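Local atomic coordinates of peptidoglycan D,D-transpeptidase MrdA (Pseudomonas aeruginosa, PDB entry 7KIS), a protein that probably cross-links peptidoglycan in the bacterial cell wall as a D,D-transpeptidase, and binds penicillins and diazabicyclooctane inhibitors. Residues F173-G178 and M283-S288; R267-A272 and N316-G321; I64-G69 and S197-I202; E212-G217 and P243-V248; S379-S384 and Y511-V516. One frame throughout, in Å; residues are numbered along the deposited sequence.

Overall arrangement
The five contacts run from the far end of the N-terminal part to the catalytic side of the transpeptidase domain. Contacts 1 and 2 are buried and share one sheet, in which strands 268-273 and 280-286 are neighbours; they touch directly. Contact 1 is an imidazole and serine junction, whereas contact 2 grades from valine and alanine packing into paired arginines. Contact 3, on the surface, is mostly proline against backbone oxygen. It adjoins the partly buried contact 4, where helix-end carbonyls meet a glycine-containing strand lead-in. Contact 5 is buried again, but it joins two helices beside the inhibitor pocket, its centre about 54 Å from that of contact 3.

Contact 1 of 5, residues F173-G178 and M283-S288; sequences FAHSVG and MVSQPS
Strand 280-286, an outermost strand of the antiparallel transpeptidase sheet, receives a helical turn of the 173-178 loop through H175 and S285, with S176 and M283 next along. The H175 ring is the centrepiece. S285 CB lies over one face, 4.1 Å from the ring centroid and 28° off the ring normal, which makes a CH-pi contact. S285 OG also stands above this ring, but its strongest polar partner is the backbone N of R317, to which it is hydrogen-bonded. The ring's CD2 is 3.5 Å from S285 O, while P287 O approaches the rim near the ring plane, 3.7 Å from H175 NE2. This carbonyl follows a cis peptide bond between Q286 and P287, where the chain leaves the strand. Y289 meets the same imidazole edge-to-face, and NE2 has a weak hydrogen bond to P313 O.

At the other end, M283 runs out fully extended, CG anti to the backbone N (chi1 178°), and its sulphur comes to 3.7 Å from S176 CA. The methyl carbon CE then reaches H175 O at 4.0 Å. S176 OG is close to M283 O, at 3.0 Å, and has a weak hydrogen bond to Q256 NE2 on helix 253-263. The turn itself is closed by V177 N, which donates to F173 O. Joining the N-terminal dimerisation-type region to a strand of the transpeptidase domain, the arrangement is an interdomain seam of the kind expected in class B penicillin-binding proteins, whose N-terminal region packs against the penicillin-binding domain.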
# COMPACT_ATOMS: atom_id res chain seq x y z
N PHE A 173 8.88 4.67 12.90
CA PHE A 173 7.50 4.22 13.04
C PHE A 173 6.50 5.36 13.18
O PHE A 173 5.38 5.12 13.64
CB PHE A 173 7.36 3.30 14.26
CG PHE A 173 7.58 1.86 13.94
CD1 PHE A 173 8.81 1.27 14.16
CD2 PHE A 173 6.56 1.10 13.41
CE1 PHE A 173 9.02 -0.06 13.86
CE2 PHE A 173 6.75 -0.23 13.12
CZ PHE A 173 7.98 -0.81 13.34
N ALA A 174 6.87 6.58 12.79
CA ALA A 174 5.99 7.72 13.04
C ALA A 174 4.67 7.57 12.31
O ALA A 174 3.61 7.94 12.84
CB ALA A 174 6.69 9.02 12.63
N HIS A 175 4.70 7.02 11.10
CA HIS A 175 3.48 6.86 10.31
C HIS A 175 2.84 5.49 10.47
O HIS A 175 1.64 5.35 10.22
CB HIS A 175 3.78 7.12 8.83
CG HIS A 175 4.27 8.51 8.55
ND1 HIS A 175 3.42 9.59 8.48
CD2 HIS A 175 5.52 8.99 8.34
CE1 HIS A 175 4.12 10.68 8.23
NE2 HIS A 175 5.40 10.35 8.14
N SER A 176 3.60 4.48 10.89
CA SER A 176 3.01 3.17 11.17
C SER A 176 2.28 3.17 12.51
O SER A 176 1.06 2.94 12.57
CB SER A 176 4.10 2.09 11.14
OG SER A 176 5.08 2.38 10.16
N VAL A 177 3.01 3.42 13.60
CA VAL A 177 2.41 3.35 14.93
C VAL A 177 1.69 4.65 15.27
O VAL A 177 0.64 4.64 15.91
CB VAL A 177 3.49 3.02 15.97
CG1 VAL A 177 2.92 3.08 17.38
CG2 VAL A 177 4.07 1.65 15.71
N GLY A 178 2.24 5.79 14.84
CA GLY A 178 1.72 7.07 15.24
C GLY A 178 2.33 7.51 16.55
O GLY A 178 3.46 7.14 16.87
N MET A 283 5.65 -0.73 6.32
CA MET A 283 4.80 0.43 6.01
C MET A 283 5.68 1.67 6.14
O MET A 283 5.92 2.14 7.26
CB MET A 283 3.59 0.49 6.93
CG MET A 283 2.69 1.69 6.70
SD MET A 283 1.50 1.91 8.02
CE MET A 283 0.31 2.99 7.24
N VAL A 284 6.15 2.19 5.01
CA VAL A 284 7.18 3.22 4.97
C VAL A 284 6.60 4.48 4.33
O VAL A 284 6.02 4.41 3.25
CB VAL A 284 8.42 2.74 4.21
CG1 VAL A 284 9.53 3.78 4.29
CG2 VAL A 284 8.89 1.41 4.77
N SER A 285 6.77 5.62 5.00
CA SER A 285 6.47 6.92 4.43
C SER A 285 7.59 7.89 4.77
O SER A 285 7.89 8.10 5.95
CB SER A 285 5.13 7.46 4.94
OG SER A 285 4.76 8.65 4.26
N GLN A 286 8.22 8.47 3.74
CA GLN A 286 9.38 9.34 3.86
C GLN A 286 9.03 10.76 3.44
O GLN A 286 8.26 10.95 2.49
CB GLN A 286 10.54 8.82 2.99
CG GLN A 286 11.93 9.00 3.59
CD GLN A 286 12.16 8.14 4.82
OE1 GLN A 286 11.40 7.22 5.10
NE2 GLN A 286 13.22 8.45 5.56
N PRO A 287 9.57 11.79 4.13
CA PRO A 287 10.50 11.74 5.26
C PRO A 287 9.83 11.35 6.58
O PRO A 287 8.63 11.07 6.59
CB PRO A 287 11.03 13.18 5.33
CG PRO A 287 9.94 14.00 4.77
CD PRO A 287 9.32 13.17 3.69
N SER A 288 10.59 11.33 7.67
CA SER A 288 10.08 10.92 8.97
C SER A 288 10.10 12.08 9.96
O SER A 288 10.45 13.22 9.63
CB SER A 288 10.91 9.75 9.51
OG SER A 288 10.92 8.65 8.62

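Contact 2 of 5, residues R267-A272 and N316-G321; sequences RGAIVA and NRVLRG
V318 turns both its methyls to strand 268-273: with chi1 at 169°, CG1 is anti to the backbone N, and CG2 is beside that N, anti to the carbonyl carbon. CG1 meets V271 CG2 at 3.6 Å, and CG2 packs against A269 CB at the same 3.6 Å. In the preceding residue, R317, CG lies beside the backbone N (chi1 -47°), and CD, extended from it, comes to 3.3 Å from G268 O. R317 CB adds a touch on A269 CB. Beyond the bend at chi3, the guanidinium has R267 CB over one face, offset toward the rim.

The two arginine tips are close, R317 NH2 lying 3.6 Å from R267 NE, with their guanidinium planes turned 50° apart. E586 is their common partner: its OE1 forms a salt bridge with R267 NH1 and its OE2 another with R317 NE. R317 NH2 and NH1 are further held by the backbone carbonyls of D311 and R312. The chemistry implies that two like charges are tolerated close together: the shared carboxylate of E586 probably offsets much of their repulsion, with a long, weak ion pair from R267 NH2 to D311 OD1 adding to it, while valine and alanine supply the apolar part.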
# COMPACT_ATOMS: atom_id res chain seq x y z
N ARG A 267 11.71 11.12 -1.16
CA ARG A 267 10.35 11.22 -0.63
C ARG A 267 9.47 10.20 -1.34
O ARG A 267 9.60 9.99 -2.55
CB ARG A 267 9.82 12.64 -0.82
CG ARG A 267 10.74 13.70 -0.21
CD ARG A 267 10.38 15.14 -0.59
NE ARG A 267 9.04 15.30 -1.15
CZ ARG A 267 8.62 16.40 -1.76
NH1 ARG A 267 7.38 16.47 -2.24
NH2 ARG A 267 9.43 17.44 -1.90
N GLY A 268 8.58 9.57 -0.59
CA GLY A 268 7.72 8.56 -1.19
C GLY A 268 7.16 7.62 -0.14
O GLY A 268 7.02 7.98 1.03
N ALA A 269 6.84 6.40 -0.59
CA ALA A 269 6.19 5.42 0.27
C ALA A 269 6.52 4.01 -0.21
O ALA A 269 6.64 3.77 -1.41
CB ALA A 269 4.67 5.63 0.30
N ILE A 270 6.65 3.09 0.75
CA ILE A 270 6.91 1.68 0.47
C ILE A 270 6.03 0.84 1.39
O ILE A 270 5.98 1.08 2.60
CB ILE A 270 8.39 1.31 0.69
CG1 ILE A 270 9.29 2.05 -0.31
CG2 ILE A 270 8.60 -0.19 0.56
CD1 ILE A 270 10.76 1.85 -0.06
N VAL A 271 5.33 -0.13 0.81
CA VAL A 271 4.42 -1.01 1.55
C VAL A 271 4.70 -2.45 1.14
O VAL A 271 4.63 -2.78 -0.05
CB VAL A 271 2.94 -0.66 1.30
CG1 VAL A 271 2.04 -1.63 2.05
CG2 VAL A 271 2.66 0.77 1.71
N ALA A 272 5.03 -3.29 2.11
CA ALA A 272 5.29 -4.70 1.87
C ALA A 272 4.22 -5.54 2.55
O ALA A 272 3.87 -5.29 3.71
CB ALA A 272 6.68 -5.10 2.38
N ASN A 316 1.33 11.37 5.63
CA ASN A 316 1.32 9.91 5.56
C ASN A 316 1.01 9.53 4.12
O ASN A 316 -0.15 9.36 3.74
CB ASN A 316 0.32 9.32 6.55
CG ASN A 316 0.57 7.85 6.83
OD1 ASN A 316 0.99 7.10 5.96
ND2 ASN A 316 0.31 7.44 8.07
N ARG A 317 2.06 9.40 3.31
CA ARG A 317 1.89 9.15 1.89
C ARG A 317 1.28 7.78 1.60
O ARG A 317 0.70 7.59 0.53
CB ARG A 317 3.23 9.29 1.17
CG ARG A 317 3.99 10.54 1.55
CD ARG A 317 5.24 10.72 0.70
NE ARG A 317 5.47 12.12 0.35
CZ ARG A 317 5.97 13.03 1.18
NH1 ARG A 317 6.29 12.70 2.42
NH2 ARG A 317 6.15 14.28 0.77
N VAL A 318 1.40 6.83 2.53
CA VAL A 318 0.81 5.52 2.32
C VAL A 318 -0.71 5.60 2.38
O VAL A 318 -1.41 4.97 1.58
CB VAL A 318 1.36 4.51 3.35
CG1 VAL A 318 0.56 3.22 3.32
CG2 VAL A 318 2.83 4.23 3.09
N LEU A 319 -1.25 6.39 3.31
CA LEU A 319 -2.68 6.40 3.59
C LEU A 319 -3.42 7.54 2.92
O LEU A 319 -4.52 7.34 2.40
CB LEU A 319 -2.91 6.48 5.10
CG LEU A 319 -2.27 5.34 5.91
CD1 LEU A 319 -2.77 5.35 7.35
CD2 LEU A 319 -2.56 4.01 5.24
N ARG A 320 -2.84 8.74 2.90
CA ARG A 320 -3.49 9.91 2.32
C ARG A 320 -2.76 10.43 1.09
O ARG A 320 -3.10 11.51 0.59
CB ARG A 320 -3.62 11.01 3.37
CG ARG A 320 -4.35 10.56 4.63
CD ARG A 320 -4.26 11.58 5.74
NE ARG A 320 -4.76 11.05 7.00
CZ ARG A 320 -4.02 10.41 7.90
NH1 ARG A 320 -2.72 10.22 7.67
NH2 ARG A 320 -4.56 9.97 9.02
N GLY A 321 -1.77 9.70 0.59
CA GLY A 321 -1.12 10.06 -0.65
C GLY A 321 -1.77 9.36 -1.83
O GLY A 321 -1.61 8.15 -2.00

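Contact 3 of 5, residues I64-G69 and S197-I202; sequences IPPTRG and SGTHHI
P65 lays its ring against the G198 carbonyl, and the path of that ring describes most of the contact. Its CB is the atom that comes nearest, 3.3 Å from G198 O. From the same CB the T199 hydroxyl oxygen, OG1, is 4.1 Å away. One step further round the ring, P65 CG remains on G198 O at 3.7 Å. At the base of the ring, P65 CA faces S197 O more loosely, at 4.2 Å. G198 itself has positive phi (75°), a conformation that glycine adopts readily, and it lies closest in the backbone to P65.

The next proline takes up the contact. P66 CD is 3.6 Å from T199 OG1, the two side chains crossing at about a right angle. T199 holds OG1 beside its own backbone N (chi1 -67°), and this oxygen takes part in a hydrogen bond with H216 NE2, which is its strongest polar partner. The contact is therefore proline carbon set against oxygen, the threonine oxygen touching both prolines while bonded to H216.

Around it, P66 also rests on H216 of helix 212-216. R68 ties the 64-69 segment to the helices through salt bridges to E208 of helix 206-210 and E212 of helix 212-216, while the G69 backbone bonds to L215. I202 lies in strand 201-205, which pairs antiparallel with strand 179-182, its backbone bonded to G181.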
# COMPACT_ATOMS: atom_id res chain seq x y z
N ILE A 64 -6.81 5.25 40.18
CA ILE A 64 -5.47 4.92 39.70
C ILE A 64 -5.54 4.70 38.21
O ILE A 64 -6.38 3.94 37.73
CB ILE A 64 -4.91 3.65 40.39
CG1 ILE A 64 -4.94 3.79 41.91
CG2 ILE A 64 -3.50 3.35 39.90
CD1 ILE A 64 -5.09 2.46 42.61
N PRO A 65 -4.67 5.34 37.42
CA PRO A 65 -4.74 5.20 35.96
C PRO A 65 -4.15 3.88 35.51
O PRO A 65 -3.29 3.31 36.21
CB PRO A 65 -3.91 6.39 35.45
CG PRO A 65 -2.94 6.64 36.55
CD PRO A 65 -3.67 6.34 37.83
N PRO A 66 -4.57 3.34 34.37
CA PRO A 66 -3.98 2.11 33.85
C PRO A 66 -2.75 2.39 33.01
O PRO A 66 -2.55 3.49 32.49
CB PRO A 66 -5.11 1.52 33.00
CG PRO A 66 -5.82 2.74 32.47
CD PRO A 66 -5.63 3.86 33.48
N THR A 67 -1.91 1.36 32.88
CA THR A 67 -0.71 1.46 32.06
C THR A 67 -1.03 1.12 30.61
O THR A 67 -1.76 0.16 30.34
CB THR A 67 0.38 0.53 32.58
OG1 THR A 67 0.13 -0.81 32.14
CG2 THR A 67 0.42 0.55 34.10
N ARG A 68 -0.49 1.90 29.69
CA ARG A 68 -0.75 1.68 28.27
C ARG A 68 -0.14 0.36 27.82
O ARG A 68 0.92 -0.05 28.29
CB ARG A 68 -0.20 2.84 27.44
CG ARG A 68 -0.75 2.88 26.02
CD ARG A 68 -0.51 4.23 25.36
NE ARG A 68 -1.09 4.27 24.02
CZ ARG A 68 -2.36 4.55 23.76
NH1 ARG A 68 -3.20 4.81 24.76
NH2 ARG A 68 -2.80 4.57 22.51
N GLY A 69 -0.83 -0.31 26.89
CA GLY A 69 -0.36 -1.60 26.42
C GLY A 69 0.94 -1.47 25.64
O GLY A 69 1.16 -0.51 24.91
N SER A 197 -10.08 8.77 33.97
CA SER A 197 -9.59 9.54 35.11
C SER A 197 -8.15 9.15 35.40
O SER A 197 -7.80 7.97 35.41
CB SER A 197 -10.47 9.29 36.34
OG SER A 197 -10.38 10.36 37.25
N GLY A 198 -7.30 10.16 35.63
CA GLY A 198 -5.88 9.94 35.77
C GLY A 198 -5.14 9.68 34.48
O GLY A 198 -3.91 9.58 34.50
N THR A 199 -5.85 9.55 33.36
CA THR A 199 -5.23 9.38 32.05
C THR A 199 -5.26 10.74 31.35
O THR A 199 -6.33 11.22 30.95
CB THR A 199 -5.96 8.32 31.22
OG1 THR A 199 -5.79 7.03 31.83
CG2 THR A 199 -5.42 8.28 29.80
N HIS A 200 -4.09 11.35 31.21
CA HIS A 200 -3.96 12.69 30.66
C HIS A 200 -3.46 12.70 29.23
O HIS A 200 -3.23 13.78 28.67
CB HIS A 200 -3.06 13.53 31.56
CG HIS A 200 -3.68 13.88 32.88
ND1 HIS A 200 -2.95 14.21 34.00
CD2 HIS A 200 -4.98 13.95 33.25
CE1 HIS A 200 -3.77 14.47 35.00
NE2 HIS A 200 -5.01 14.32 34.58
N HIS A 201 -3.28 11.53 28.61
CA HIS A 201 -2.78 11.43 27.25
C HIS A 201 -3.69 10.49 26.46
O HIS A 201 -4.39 9.65 27.03
CB HIS A 201 -1.33 10.91 27.20
CG HIS A 201 -0.34 11.78 27.92
ND1 HIS A 201 -0.66 13.02 28.42
CD2 HIS A 201 0.97 11.58 28.21
CE1 HIS A 201 0.40 13.55 29.00
NE2 HIS A 201 1.41 12.70 28.88
N ILE A 202 -3.68 10.65 25.14
CA ILE A 202 -4.56 9.90 24.25
C ILE A 202 -3.85 9.67 22.93
O ILE A 202 -2.95 10.42 22.54
CB ILE A 202 -5.90 10.64 24.04
CG1 ILE A 202 -6.92 9.75 23.31
CG2 ILE A 202 -5.69 11.93 23.26
CD1 ILE A 202 -7.73 8.88 24.22

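Contact 4 of 5, residues E212-G217 and P243-V248; sequences ESELHG and PGKDIV
L215 and I247 cross at about a right angle, L215 CG lying 3.6 Å from I247 CD1, and the branch CD2 also reaches back to K245 O at 3.2 Å. The second pair, E214 and K245, meet at a slant through their stems, not their charges. E214 CB is 4.1 Å from K245 CB and equally near K245 CD; the lysine chain is extended beyond CG, whereas the glutamate bends at chi2 (77°). The carboxylate and ammonium are not in contact, with E214 OE2 and K245 NZ 5.3 Å apart.

Between these pairs the backbones engage. K245 N donates to E214 O in a hydrogen bond of 2.6 Å. G244 CA makes a CA-H...O contact with L215 O at 3.3 Å, and H216 O also lies near that CA. Carbonyls of the last helical turn are thus turned to the incoming chain at G244, the residue whose CA comes nearest to that of G217, the first residue beyond the helix, which has positive phi.

Helix 212-216 lies against the lead-in to strand 247-249. That strand runs between strand 71-72, parallel to it, and strand 481-484, antiparallel; I247 touches A481 and I484, and I484 also meets E214. The H216 ring stacks with Y196, and its NE2 is hydrogen-bonded to T199 OG1.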
# COMPACT_ATOMS: atom_id res chain seq x y z
N GLU A 212 -6.81 2.63 20.53
CA GLU A 212 -6.71 3.35 21.80
C GLU A 212 -7.54 2.67 22.88
O GLU A 212 -7.13 2.60 24.04
CB GLU A 212 -7.14 4.80 21.61
CG GLU A 212 -7.33 5.57 22.91
CD GLU A 212 -6.03 5.77 23.66
OE1 GLU A 212 -5.01 6.13 23.02
OE2 GLU A 212 -6.01 5.57 24.89
N SER A 213 -8.73 2.18 22.52
CA SER A 213 -9.57 1.47 23.48
C SER A 213 -8.82 0.30 24.10
O SER A 213 -8.73 0.19 25.33
CB SER A 213 -10.85 0.99 22.79
OG SER A 213 -11.31 1.94 21.84
N GLU A 214 -8.28 -0.59 23.27
CA GLU A 214 -7.60 -1.78 23.78
C GLU A 214 -6.31 -1.41 24.51
O GLU A 214 -5.99 -2.01 25.54
CB GLU A 214 -7.32 -2.75 22.63
CG GLU A 214 -8.56 -3.35 22.00
CD GLU A 214 -9.27 -2.39 21.06
OE1 GLU A 214 -8.72 -1.31 20.78
OE2 GLU A 214 -10.38 -2.72 20.60
N LEU A 215 -5.56 -0.44 23.99
CA LEU A 215 -4.30 -0.05 24.62
C LEU A 215 -4.50 0.69 25.93
O LEU A 215 -3.57 0.76 26.73
CB LEU A 215 -3.48 0.81 23.66
CG LEU A 215 -2.81 0.10 22.48
CD1 LEU A 215 -2.32 1.11 21.46
CD2 LEU A 215 -1.66 -0.78 22.96
N HIS A 216 -5.69 1.24 26.16
CA HIS A 216 -5.92 2.04 27.37
C HIS A 216 -6.07 1.15 28.60
O HIS A 216 -5.17 1.06 29.43
CB HIS A 216 -7.15 2.93 27.18
CG HIS A 216 -7.45 3.81 28.35
ND1 HIS A 216 -8.64 3.74 29.05
CD2 HIS A 216 -6.72 4.78 28.95
CE1 HIS A 216 -8.63 4.63 30.02
NE2 HIS A 216 -7.47 5.27 29.99
N GLY A 217 -7.21 0.48 28.71
CA GLY A 217 -7.49 -0.38 29.84
C GLY A 217 -8.58 0.19 30.74
O GLY A 217 -9.41 1.00 30.33
N PRO A 243 -4.14 -3.45 33.04
CA PRO A 243 -3.34 -2.72 32.06
C PRO A 243 -3.89 -2.89 30.65
O PRO A 243 -4.60 -3.85 30.34
CB PRO A 243 -1.94 -3.36 32.19
CG PRO A 243 -2.18 -4.69 32.80
CD PRO A 243 -3.37 -4.51 33.71
N GLY A 244 -3.56 -1.93 29.79
CA GLY A 244 -4.05 -1.97 28.43
C GLY A 244 -3.57 -3.20 27.70
O GLY A 244 -2.54 -3.79 28.02
N LYS A 245 -4.34 -3.60 26.68
CA LYS A 245 -4.00 -4.80 25.94
C LYS A 245 -2.77 -4.55 25.08
O LYS A 245 -2.61 -3.49 24.48
CB LYS A 245 -5.18 -5.22 25.05
CG LYS A 245 -6.32 -5.89 25.80
CD LYS A 245 -7.46 -6.24 24.86
CE LYS A 245 -8.80 -6.19 25.57
NZ LYS A 245 -9.93 -6.23 24.61
N ASP A 246 -1.89 -5.55 25.04
CA ASP A 246 -0.66 -5.46 24.28
C ASP A 246 -0.89 -5.87 22.84
O ASP A 246 -1.62 -6.83 22.57
CB ASP A 246 0.42 -6.32 24.93
CG ASP A 246 0.56 -6.05 26.42
OD1 ASP A 246 0.31 -4.90 26.84
OD2 ASP A 246 0.92 -6.98 27.17
N ILE A 247 -0.27 -5.15 21.92
CA ILE A 247 -0.47 -5.34 20.49
C ILE A 247 0.85 -5.77 19.88
O ILE A 247 1.89 -5.15 20.13
CB ILE A 247 -0.99 -4.07 19.81
CG1 ILE A 247 -2.35 -3.68 20.39
CG2 ILE A 247 -1.09 -4.26 18.30
CD1 ILE A 247 -2.87 -2.39 19.83
N VAL A 248 0.81 -6.82 19.07
CA VAL A 248 1.95 -7.28 18.29
C VAL A 248 1.70 -6.87 16.85
O VAL A 248 0.68 -7.24 16.26
CB VAL A 248 2.14 -8.80 18.42
CG1 VAL A 248 3.50 -9.21 17.89
CG2 VAL A 248 1.97 -9.24 19.86

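Contact 5 of 5, residues S379-S384 and Y511-V516; sequences SAIYRS and YGMQQV
Helices 377-382 and 504-518 come together closely, with the CA atoms of Y382 and V516 only 4.2 Å apart and those of I381 and G512 at 5.4 Å. G512 presents bare backbone to I381, whose CG2 reaches G512 O at 3.4 Å and also lies near M513 N. The same methyl touches M513 CG and meets V516 CG2 at 3.8 Å. V516 CG2 in turn lies close to I381 O and Y382 CA.

Y382 has CG between its backbone N and carbonyl carbon, the crowded position (chi1 61°). Its CB sits 3.5 Å from Q515 O. One ring carbon, CD2, then packs on Q515 CB at 3.7 Å. The two side chains lie side by side and point the same way, yet the phenol ring and the amide are nearly perpendicular, 84° apart.

Helix 377-382 closes in a Schellman motif at S384, which has positive phi. S384 is the serine of the second active-site motif of penicillin-binding transpeptidases, SxN in many relatives and SxD in this chain; it touches the bound diazabicyclooctane inhibitor, and its OG is hydrogen-bonded to K330 NZ and more weakly to K538 NZ. I381 precedes it in the last turn, its side chain about 9 Å from that of S327, the predicted acyl-ester serine. V516 approaches the inhibitor from the other helix, to about 7 Å. Y382 OH has a weak hydrogen bond with R521 NH2.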
# COMPACT_ATOMS: atom_id res chain seq x y z
N SER A 379 2.97 -9.89 -24.34
CA SER A 379 3.71 -8.79 -24.95
C SER A 379 3.22 -7.44 -24.43
O SER A 379 4.03 -6.52 -24.22
CB SER A 379 3.58 -8.86 -26.47
OG SER A 379 4.47 -7.96 -27.11
N ALA A 380 1.91 -7.31 -24.21
CA ALA A 380 1.37 -6.05 -23.69
C ALA A 380 1.83 -5.77 -22.27
O ALA A 380 1.89 -4.60 -21.87
CB ALA A 380 -0.15 -6.07 -23.74
N ILE A 381 2.13 -6.81 -21.48
CA ILE A 381 2.51 -6.58 -20.09
C ILE A 381 4.00 -6.28 -19.97
O ILE A 381 4.39 -5.25 -19.39
CB ILE A 381 2.10 -7.77 -19.22
CG1 ILE A 381 0.58 -7.94 -19.24
CG2 ILE A 381 2.59 -7.57 -17.79
CD1 ILE A 381 0.01 -8.65 -18.02
N TYR A 382 4.87 -7.14 -20.52
CA TYR A 382 6.30 -6.92 -20.34
C TYR A 382 6.84 -5.79 -21.21
O TYR A 382 8.00 -5.41 -21.04
CB TYR A 382 7.10 -8.21 -20.58
CG TYR A 382 7.01 -8.85 -21.96
CD1 TYR A 382 7.55 -8.23 -23.08
CD2 TYR A 382 6.42 -10.10 -22.12
CE1 TYR A 382 7.48 -8.83 -24.33
CE2 TYR A 382 6.35 -10.70 -23.36
CZ TYR A 382 6.88 -10.06 -24.46
OH TYR A 382 6.80 -10.66 -25.70
N ARG A 383 6.04 -5.25 -22.13
CA ARG A 383 6.37 -4.01 -22.82
C ARG A 383 5.49 -2.85 -22.39
O ARG A 383 5.76 -1.72 -22.81
CB ARG A 383 6.28 -4.20 -24.34
CG ARG A 383 7.42 -5.01 -24.93
CD ARG A 383 8.12 -4.26 -26.05
NE ARG A 383 8.59 -2.95 -25.62
CZ ARG A 383 9.74 -2.73 -24.99
NH1 ARG A 383 10.54 -3.75 -24.70
NH2 ARG A 383 10.09 -1.50 -24.64
N SER A 384 4.48 -3.10 -21.56
CA SER A 384 3.49 -2.10 -21.16
C SER A 384 3.02 -1.28 -22.36
O SER A 384 3.20 -0.06 -22.43
CB SER A 384 4.04 -1.20 -20.06
OG SER A 384 3.03 -0.34 -19.56
N TYR A 511 2.65 -14.57 -15.30
CA TYR A 511 3.77 -14.81 -16.20
C TYR A 511 4.09 -13.57 -17.04
O TYR A 511 5.26 -13.33 -17.36
CB TYR A 511 3.48 -16.00 -17.11
CG TYR A 511 4.65 -16.39 -17.98
CD1 TYR A 511 5.76 -17.03 -17.44
CD2 TYR A 511 4.65 -16.13 -19.35
CE1 TYR A 511 6.83 -17.39 -18.23
CE2 TYR A 511 5.72 -16.49 -20.15
CZ TYR A 511 6.81 -17.12 -19.58
OH TYR A 511 7.87 -17.48 -20.37
N GLY A 512 3.07 -12.79 -17.40
CA GLY A 512 3.34 -11.53 -18.06
C GLY A 512 4.06 -10.56 -17.15
O GLY A 512 5.03 -9.90 -17.56
N MET A 513 3.60 -10.44 -15.91
CA MET A 513 4.34 -9.68 -14.91
C MET A 513 5.71 -10.29 -14.65
O MET A 513 6.66 -9.57 -14.32
CB MET A 513 3.55 -9.62 -13.60
CG MET A 513 2.23 -8.87 -13.69
SD MET A 513 1.38 -8.86 -12.10
CE MET A 513 2.44 -7.77 -11.14
N GLN A 514 5.83 -11.61 -14.78
CA GLN A 514 7.11 -12.27 -14.54
C GLN A 514 8.14 -11.88 -15.59
O GLN A 514 9.32 -11.66 -15.26
CB GLN A 514 6.91 -13.78 -14.53
CG GLN A 514 8.04 -14.57 -13.90
CD GLN A 514 7.68 -16.03 -13.73
OE1 GLN A 514 8.41 -16.92 -14.17
NE2 GLN A 514 6.54 -16.29 -13.10
N GLN A 515 7.73 -11.77 -16.85
CA GLN A 515 8.64 -11.38 -17.92
C GLN A 515 8.95 -9.89 -17.93
O GLN A 515 9.81 -9.46 -18.70
CB GLN A 515 8.07 -11.80 -19.28
CG GLN A 515 7.85 -13.30 -19.42
CD GLN A 515 9.14 -14.09 -19.25
OE1 GLN A 515 9.34 -14.75 -18.23
NE2 GLN A 515 10.01 -14.04 -20.26
N VAL A 516 8.26 -9.10 -17.10
CA VAL A 516 8.60 -7.69 -16.96
C VAL A 516 10.02 -7.53 -16.45
O VAL A 516 10.76 -6.64 -16.88
CB VAL A 516 7.58 -6.99 -16.03
CG1 VAL A 516 8.01 -5.57 -15.72
CG2 VAL A 516 6.20 -7.01 -16.66